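PDB 4PSN: ssDNA binding protein from Aeropyrum pernix, which binds single-stranded DNA, which it probably entraps in a system of tunnels formed between its subunits. Local coordinates for residues 21-26 with 43-47; 72-76 with 86-90; 147-151 with 163-168. All blocks are in the same frame, centred on the assembly; numbering follows the deposited sequence.

Contact 1 (21-26 with 43-47)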
loop_
_atom_site.group_PDB
_atom_site.type_symbol
_atom_site.label_atom_id
_atom_site.label_comp_id
_atom_site.label_asym_id
_atom_site.label_seq_id
_atom_site.Cartn_x
_atom_site.Cartn_y
_atom_site.Cartn_z
ATOM N N VAL C 21 -11.089 6.516 -4.901
ATOM C CA VAL C 21 -11.264 7.953 -4.771
ATOM C C VAL C 21 -11.848 8.306 -3.400
ATOM O O VAL C 21 -11.332 9.169 -2.705
ATOM C CB VAL C 21 -12.161 8.509 -5.906
ATOM C CG1 VAL C 21 -12.665 9.898 -5.560
ATOM C CG2 VAL C 21 -11.379 8.538 -7.223
ATOM N N ARG C 22 -12.918 7.622 -3.016
ATOM C CA ARG C 22 -13.580 7.875 -1.737
ATOM C C ARG C 22 -12.639 7.565 -0.572
ATOM O O ARG C 22 -12.523 8.341 0.361
ATOM C CB ARG C 22 -14.843 7.015 -1.629
ATOM C CG ARG C 22 -15.705 7.267 -0.377
ATOM C CD ARG C 22 -16.946 6.361 -0.365
ATOM N NE ARG C 22 -18.047 6.952 0.404
ATOM C CZ ARG C 22 -18.241 6.735 1.696
ATOM N NH1 ARG C 22 -17.409 5.944 2.362
ATOM N NH2 ARG C 22 -19.253 7.309 2.324
ATOM N N ARG C 23 -11.955 6.434 -0.624
ATOM C CA ARG C 23 -11.090 6.062 0.494
ATOM C C ARG C 23 -9.903 7.002 0.695
ATOM O O ARG C 23 -9.556 7.340 1.830
ATOM C CB ARG C 23 -10.626 4.609 0.361
ATOM C CG ARG C 23 -11.757 3.634 0.645
ATOM C CD ARG C 23 -11.357 2.197 0.373
ATOM N NE ARG C 23 -12.497 1.295 0.521
ATOM C CZ ARG C 23 -12.523 0.044 0.073
ATOM N NH1 ARG C 23 -11.468 -0.455 -0.555
ATOM N NH2 ARG C 23 -13.602 -0.705 0.247
ATOM N N VAL C 24 -9.282 7.419 -0.407
ATOM C CA VAL C 24 -8.161 8.341 -0.343
ATOM C C VAL C 24 -8.604 9.715 0.193
ATOM O O VAL C 24 -7.902 10.337 0.995
ATOM C CB VAL C 24 -7.476 8.487 -1.722
ATOM C CG1 VAL C 24 -6.451 9.621 -1.709
ATOM C CG2 VAL C 24 -6.827 7.156 -2.152
ATOM N N LEU C 25 -9.768 10.191 -0.242
ATOM C CA LEU C 25 -10.239 11.502 0.204
ATOM C C LEU C 25 -10.519 11.481 1.703
ATOM O O LEU C 25 -10.185 12.422 2.425
ATOM C CB LEU C 25 -11.493 11.928 -0.548
ATOM C CG LEU C 25 -11.904 13.372 -0.274
ATOM C CD1 LEU C 25 -10.791 14.308 -0.738
ATOM C CD2 LEU C 25 -13.206 13.710 -0.989
ATOM N N PHE C 26 -11.135 10.402 2.167
ATOM C CA PHE C 26 -11.392 10.262 3.588
ATOM C C PHE C 26 -10.092 10.197 4.391
ATOM O O PHE C 26 -9.995 10.797 5.453
ATOM C CB PHE C 26 -12.276 9.049 3.871
ATOM C CG PHE C 26 -13.745 9.374 3.936
ATOM C CD1 PHE C 26 -14.291 9.950 5.081
ATOM C CD2 PHE C 26 -14.582 9.097 2.860
ATOM C CE1 PHE C 26 -15.641 10.258 5.146
ATOM C CE2 PHE C 26 -15.932 9.394 2.918
ATOM C CZ PHE C 26 -16.465 9.983 4.070
ATOM N N VAL C 43 -17.385 15.306 3.197
ATOM C CA VAL C 43 -16.411 14.496 2.488
ATOM C C VAL C 43 -17.080 13.456 1.583
ATOM O O VAL C 43 -16.655 13.266 0.447
ATOM C CB VAL C 43 -15.435 13.805 3.472
ATOM C CG1 VAL C 43 -14.400 12.960 2.717
ATOM C CG2 VAL C 43 -14.744 14.855 4.370
ATOM N N ALA C 44 -18.121 12.788 2.085
ATOM C CA ALA C 44 -18.821 11.763 1.311
ATOM C C ALA C 44 -19.417 12.365 0.042
ATOM O O ALA C 44 -19.380 11.751 -1.025
ATOM C CB ALA C 44 -19.914 11.088 2.148
HETATM N N MSE C 45 -19.945 13.579 0.154
HETATM C CA MSE C 45 -20.577 14.235 -0.987
HETATM C C MSE C 45 -19.562 14.730 -1.988
HETATM O O MSE C 45 -19.770 14.641 -3.202
HETATM C CB MSE C 45 -21.435 15.402 -0.535
HETATM C CG MSE C 45 -22.721 14.986 0.152
HETATM SE SE MSE C 45 -23.637 16.588 0.803
HETATM C CE MSE C 45 -23.115 17.812 -0.633
ATOM N N ALA C 46 -18.472 15.285 -1.475
ATOM C CA ALA C 46 -17.373 15.704 -2.338
ATOM C C ALA C 46 -16.874 14.529 -3.177
ATOM O O ALA C 46 -16.713 14.638 -4.396
ATOM C CB ALA C 46 -16.234 16.305 -1.504
ATOM N N ALA C 47 -16.632 13.401 -2.527
ATOM C CA ALA C 47 -16.127 12.228 -3.230
ATOM C C ALA C 47 -17.170 11.684 -4.205
ATOM O O ALA C 47 -16.838 11.283 -5.328
ATOM C CB ALA C 47 -15.723 11.154 -2.248
HETATM O O HOH W 1 -18.598 9.263 -1.388
#

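Contact 2 (72-76 with 86-90)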
loop_
_atom_site.group_PDB
_atom_site.type_symbol
_atom_site.label_atom_id
_atom_site.label_comp_id
_atom_site.label_asym_id
_atom_site.label_seq_id
_atom_site.Cartn_x
_atom_site.Cartn_y
_atom_site.Cartn_z
ATOM N N ILE C 72 -5.614 8.550 -11.402
ATOM C CA ILE C 72 -6.295 9.837 -11.431
ATOM C C ILE C 72 -5.745 10.728 -10.350
ATOM O O ILE C 72 -5.407 10.268 -9.268
ATOM C CB ILE C 72 -7.827 9.659 -11.174
ATOM C CG1 ILE C 72 -8.422 8.713 -12.215
ATOM C CG2 ILE C 72 -8.545 11.001 -11.202
ATOM C CD1 ILE C 72 -9.834 8.317 -11.945
ATOM N N GLN C 73 -5.637 12.010 -10.652
ATOM C CA GLN C 73 -5.225 12.958 -9.650
ATOM C C GLN C 73 -5.912 14.272 -9.941
ATOM O O GLN C 73 -6.161 14.618 -11.104
ATOM C CB GLN C 73 -3.697 13.104 -9.609
ATOM C CG GLN C 73 -3.072 13.772 -10.803
ATOM C CD GLN C 73 -1.625 14.170 -10.529
ATOM O OE1 GLN C 73 -0.766 13.306 -10.330
ATOM N NE2 GLN C 73 -1.355 15.486 -10.490
ATOM N N ILE C 74 -6.265 14.983 -8.881
ATOM C CA ILE C 74 -6.866 16.301 -9.026
ATOM C C ILE C 74 -6.609 17.075 -7.746
ATOM O O ILE C 74 -6.654 16.503 -6.661
ATOM C CB ILE C 74 -8.374 16.182 -9.289
ATOM C CG1 ILE C 74 -9.006 17.553 -9.534
ATOM C CG2 ILE C 74 -9.067 15.441 -8.134
ATOM C CD1 ILE C 74 -10.510 17.433 -9.896
ATOM N N ASP C 75 -6.292 18.357 -7.868
ATOM C CA ASP C 75 -6.033 19.175 -6.689
ATOM C C ASP C 75 -7.353 19.621 -6.070
ATOM O O ASP C 75 -8.382 19.684 -6.755
ATOM C CB ASP C 75 -5.192 20.412 -7.044
ATOM C CG ASP C 75 -3.764 20.066 -7.495
ATOM O OD1 ASP C 75 -3.330 18.897 -7.376
ATOM O OD2 ASP C 75 -3.068 20.993 -7.962
ATOM N N TYR C 76 -7.328 19.940 -4.777
ATOM C CA TYR C 76 -8.515 20.488 -4.118
ATOM C C TYR C 76 -8.166 21.460 -3.007
ATOM O O TYR C 76 -7.064 21.429 -2.441
ATOM C CB TYR C 76 -9.444 19.387 -3.572
ATOM C CG TYR C 76 -8.833 18.564 -2.465
ATOM C CD1 TYR C 76 -8.971 18.936 -1.137
ATOM C CD2 TYR C 76 -8.114 17.412 -2.750
ATOM C CE1 TYR C 76 -8.406 18.186 -0.123
ATOM C CE2 TYR C 76 -7.556 16.647 -1.739
ATOM C CZ TYR C 76 -7.700 17.044 -0.427
ATOM O OH TYR C 76 -7.137 16.293 0.577
ATOM N N ASP C 86 -10.255 21.570 -8.154
ATOM C CA ASP C 86 -9.807 22.386 -9.270
ATOM C C ASP C 86 -9.694 21.529 -10.513
ATOM O O ASP C 86 -8.710 20.821 -10.699
ATOM C CB ASP C 86 -8.464 23.056 -8.985
ATOM C CG ASP C 86 -8.056 24.024 -10.093
ATOM O OD1 ASP C 86 -8.591 23.901 -11.216
ATOM O OD2 ASP C 86 -7.202 24.903 -9.846
ATOM N N PHE C 87 -10.692 21.597 -11.381
ATOM C CA PHE C 87 -10.703 20.674 -12.504
ATOM C C PHE C 87 -9.654 20.969 -13.570
ATOM O O PHE C 87 -9.375 20.117 -14.405
ATOM C CB PHE C 87 -12.104 20.506 -13.080
ATOM C CG PHE C 87 -13.019 19.696 -12.198
ATOM C CD1 PHE C 87 -13.020 18.317 -12.264
ATOM C CD2 PHE C 87 -13.867 20.317 -11.295
ATOM C CE1 PHE C 87 -13.865 17.562 -11.447
ATOM C CE2 PHE C 87 -14.711 19.575 -10.481
ATOM C CZ PHE C 87 -14.710 18.195 -10.555
ATOM N N SER C 88 -9.045 22.150 -13.516
ATOM C CA SER C 88 -7.914 22.456 -14.393
ATOM C C SER C 88 -6.669 21.647 -14.002
ATOM O O SER C 88 -5.674 21.635 -14.726
ATOM C CB SER C 88 -7.589 23.956 -14.395
ATOM O OG SER C 88 -6.878 24.337 -13.227
ATOM N N THR C 89 -6.723 20.963 -12.861
ATOM C CA THR C 89 -5.586 20.141 -12.448
ATOM C C THR C 89 -5.888 18.662 -12.582
ATOM O O THR C 89 -5.102 17.816 -12.158
ATOM C CB THR C 89 -5.192 20.412 -10.995
ATOM O OG1 THR C 89 -6.248 19.966 -10.135
ATOM C CG2 THR C 89 -4.942 21.911 -10.782
ATOM N N LEU C 90 -7.034 18.345 -13.163
ATOM C CA LEU C 90 -7.416 16.953 -13.311
ATOM C C LEU C 90 -6.484 16.275 -14.306
ATOM O O LEU C 90 -6.266 16.774 -15.404
ATOM C CB LEU C 90 -8.870 16.836 -13.781
ATOM C CG LEU C 90 -9.294 15.411 -14.130
ATOM C CD1 LEU C 90 -9.252 14.522 -12.898
ATOM C CD2 LEU C 90 -10.688 15.406 -14.766
HETATM O O HOH W 2 -3.439 17.442 -9.980
#

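Contact 3 (147-151 with 163-168)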
loop_
_atom_site.group_PDB
_atom_site.type_symbol
_atom_site.label_atom_id
_atom_site.label_comp_id
_atom_site.label_asym_id
_atom_site.label_seq_id
_atom_site.Cartn_x
_atom_site.Cartn_y
_atom_site.Cartn_z
ATOM N N ASP C 147 21.903 1.935 -23.226
ATOM C CA ASP C 147 22.679 2.313 -22.040
ATOM C C ASP C 147 21.975 1.857 -20.758
ATOM O O ASP C 147 20.826 2.224 -20.516
ATOM C CB ASP C 147 22.894 3.832 -21.995
ATOM C CG ASP C 147 23.681 4.353 -23.194
ATOM O OD1 ASP C 147 24.343 3.542 -23.865
ATOM O OD2 ASP C 147 23.644 5.575 -23.464
ATOM N N VAL C 148 22.632 1.042 -19.937
ATOM C CA VAL C 148 21.958 0.581 -18.711
ATOM C C VAL C 148 22.835 0.832 -17.474
ATOM O O VAL C 148 22.419 0.573 -16.343
ATOM C CB VAL C 148 21.587 -0.928 -18.779
ATOM C CG1 VAL C 148 20.528 -1.204 -19.877
ATOM C CG2 VAL C 148 22.861 -1.776 -18.986
ATOM N N GLY C 149 24.036 1.353 -17.672
ATOM C CA GLY C 149 24.928 1.489 -16.528
ATOM C C GLY C 149 26.285 2.087 -16.813
ATOM O O GLY C 149 26.526 2.648 -17.875
ATOM N N ALA C 150 27.188 1.963 -15.845
ATOM C CA ALA C 150 28.520 2.524 -15.972
ATOM C C ALA C 150 29.494 1.768 -15.096
ATOM O O ALA C 150 29.109 1.167 -14.092
ATOM C CB ALA C 150 28.534 4.014 -15.592
ATOM N N LEU C 151 30.762 1.849 -15.466
ATOM C CA LEU C 151 31.797 1.125 -14.776
ATOM C C LEU C 151 32.932 2.105 -14.650
ATOM O O LEU C 151 33.148 2.895 -15.551
ATOM C CB LEU C 151 32.224 -0.021 -15.680
ATOM C CG LEU C 151 33.253 -0.983 -15.148
ATOM C CD1 LEU C 151 32.534 -2.246 -14.756
ATOM C CD2 LEU C 151 34.262 -1.258 -16.227
ATOM N N ARG C 163 34.697 -0.990 -10.310
ATOM C CA ARG C 163 33.369 -1.007 -9.693
ATOM C C ARG C 163 32.358 -0.417 -10.656
ATOM O O ARG C 163 32.735 0.215 -11.630
ATOM C CB ARG C 163 33.329 -0.288 -8.329
ATOM C CG ARG C 163 33.979 1.078 -8.244
ATOM C CD ARG C 163 35.498 0.935 -8.272
ATOM N NE ARG C 163 36.209 2.088 -7.732
ATOM C CZ ARG C 163 37.238 2.674 -8.338
ATOM N NH1 ARG C 163 37.837 3.714 -7.770
ATOM N NH2 ARG C 163 37.670 2.224 -9.514
ATOM N N GLY C 164 31.082 -0.631 -10.404
ATOM C CA GLY C 164 30.095 -0.137 -11.343
ATOM C C GLY C 164 28.721 -0.618 -10.989
ATOM O O GLY C 164 28.527 -1.216 -9.936
ATOM N N ALA C 165 27.762 -0.359 -11.875
ATOM C CA ALA C 165 26.379 -0.674 -11.594
ATOM C C ALA C 165 25.612 -0.728 -12.909
ATOM O O ALA C 165 25.972 -0.022 -13.841
ATOM C CB ALA C 165 25.785 0.422 -10.697
ATOM N N VAL C 166 24.561 -1.555 -12.968
ATOM C CA VAL C 166 23.595 -1.513 -14.075
ATOM C C VAL C 166 22.186 -1.548 -13.493
ATOM O O VAL C 166 21.968 -2.024 -12.371
ATOM C CB VAL C 166 23.774 -2.699 -15.066
ATOM C CG1 VAL C 166 25.178 -2.675 -15.723
ATOM C CG2 VAL C 166 23.555 -4.011 -14.361
ATOM N N VAL C 167 21.222 -1.041 -14.244
ATOM C CA VAL C 167 19.839 -1.032 -13.783
ATOM C C VAL C 167 18.999 -2.083 -14.510
ATOM O O VAL C 167 17.927 -2.459 -14.040
ATOM C CB VAL C 167 19.190 0.351 -13.969
ATOM C CG1 VAL C 167 19.968 1.397 -13.205
ATOM C CG2 VAL C 167 19.104 0.703 -15.457
ATOM N N GLU C 168 19.492 -2.555 -15.653
ATOM C CA GLU C 168 18.793 -3.584 -16.430
ATOM C C GLU C 168 19.828 -4.603 -16.851
ATOM O O GLU C 168 20.983 -4.242 -17.047
ATOM C CB GLU C 168 18.167 -2.986 -17.698
ATOM C CG GLU C 168 17.000 -2.030 -17.443
ATOM C CD GLU C 168 16.596 -1.265 -18.706
ATOM O OE1 GLU C 168 17.117 -1.584 -19.805
ATOM O OE2 GLU C 168 15.760 -0.344 -18.601
#

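Contact 1 (21-26 with 43-47)
Segments 21-26 and 43-47 are short runs of two helices, 17-28 and 40-61, whose local axes come within 9.5 Å and run roughly antiparallel, 139° apart. The backbones draw closest where R22 meets A47, CA to CA 5.3 Å, and sit farther apart at F26 and V43, 6.7 Å between CA atoms. Alanine makes the tight end possible: the CB of A47 rests 4.0 Å from the CA of R22. L25 points into the interface, its CD2 3.8 Å from A47 CB and 4.0 Å from A46 CB, while its CG lies 3.9 Å from V43 CG1. This is the helical layer of the N-terminal ThermoDBP-related region, an antiparallel helix pair packed on a three-stranded antiparallel sheet; L25 reaches L7 of strand 6-13, and A46 touches I83 and F85. Next to L25, the F26 ring swings across V43, whose CG1 stands 3.6 Å from the ring centroid almost exactly on the normal, a CH-pi contact. The edge that faces a second subunit is polar. One water accepts from R22 NE at 3.0 Å and donates to A44 O at 2.6 Å, and R22 NH2 hydrogen-bonds the backbone O of N203 from that subunit.

Contact 2 (72-76 with 86-90)
I74 is the main bump here. Its side chain reaches from strand 72-76 into the hollow made by the tight bend at 86-90, where two overlapping type I turns, D86 to T89 and F87 to L90, swing the chain round a corner. I74 CD1 lies over the face of the F87 ring, 4.0 Å from its centroid, and I74 CB is 4.1 Å from L90 CD1; that same methyl also meets I72 CG2 at 4.0 Å. T89 fills the gap beside D75: its OG1 accepts from D75 N at 2.8 Å and donates to D86 O at 2.7 Å, so a side chain bridges strand and turn. D86 N bonds D75 O at 3.0 Å, and D86 OD1 takes S88 N at 2.9 Å in an Asx turn. The bend thus interrupts the pairing within the hairpin of strands 69-78 and 83-97. Strand 6-13 bonds the other edge of 69-78, helix 40-61 covers I72, F87 and L90, and A114 and V107 of a second subunit pack on F87 and L90.

Contact 3 (147-151 with 163-168)
Three backbone hydrogen bonds stitch strand 147-151 to 163-168. A150 and A165 form a hydrogen-bonded antiparallel pair, A150 N giving to A165 O at 3.1 Å and A165 N to A150 O at 3.0 Å; farther along, V167 N gives to V148 O at 2.9 Å. V148 O also receives a CA-H...O contact from V166 CA at 3.3 Å, and R163 O one from L151 CA at 3.4 Å. Where G149 faces V166 and L151 faces G164, the CA atoms close to 4.1 and 4.0 Å; a CB on either glycine would clash with the opposite strand. The R163 guanidinium finds its partner in T154 OG1 through NH2. Along the other edge of 147-151, toward strand 137-143, V148 and G149 both bond I141, a classic beta bulge. A150 and A165 lie beneath helix 206-218, while L151 and V166 pack against helix 186-198. The arrangement is a beta hairpin in the middle of the antiparallel sheet of the Thermo-DBP-RP2 C-terminal domain, with helices on both faces.

Overall arrangement
Contacts 1 and 2 belong to one N-terminal unit. Their centres are 14 Å apart and they touch directly, L25 CD1 lying 4.1 Å from Y76 CE2, so the helix pair and the strands of the bend share one hydrophobic core; helix 40-61 leads into strand 69-78. Contact 3 stands apart across the chain's centre, in the C-terminal domain, its centre about 44 Å from that of contact 1 and 38 Å from that of contact 2, with nearest atoms about 29 and 23 Å away. Other subunits approach all three: N203 of a second subunit meets contact 1, while F55 of that subunit packs on E168 in contact 3. These junctions are consistent with a DNA-entrapping tunnel system built between subunits.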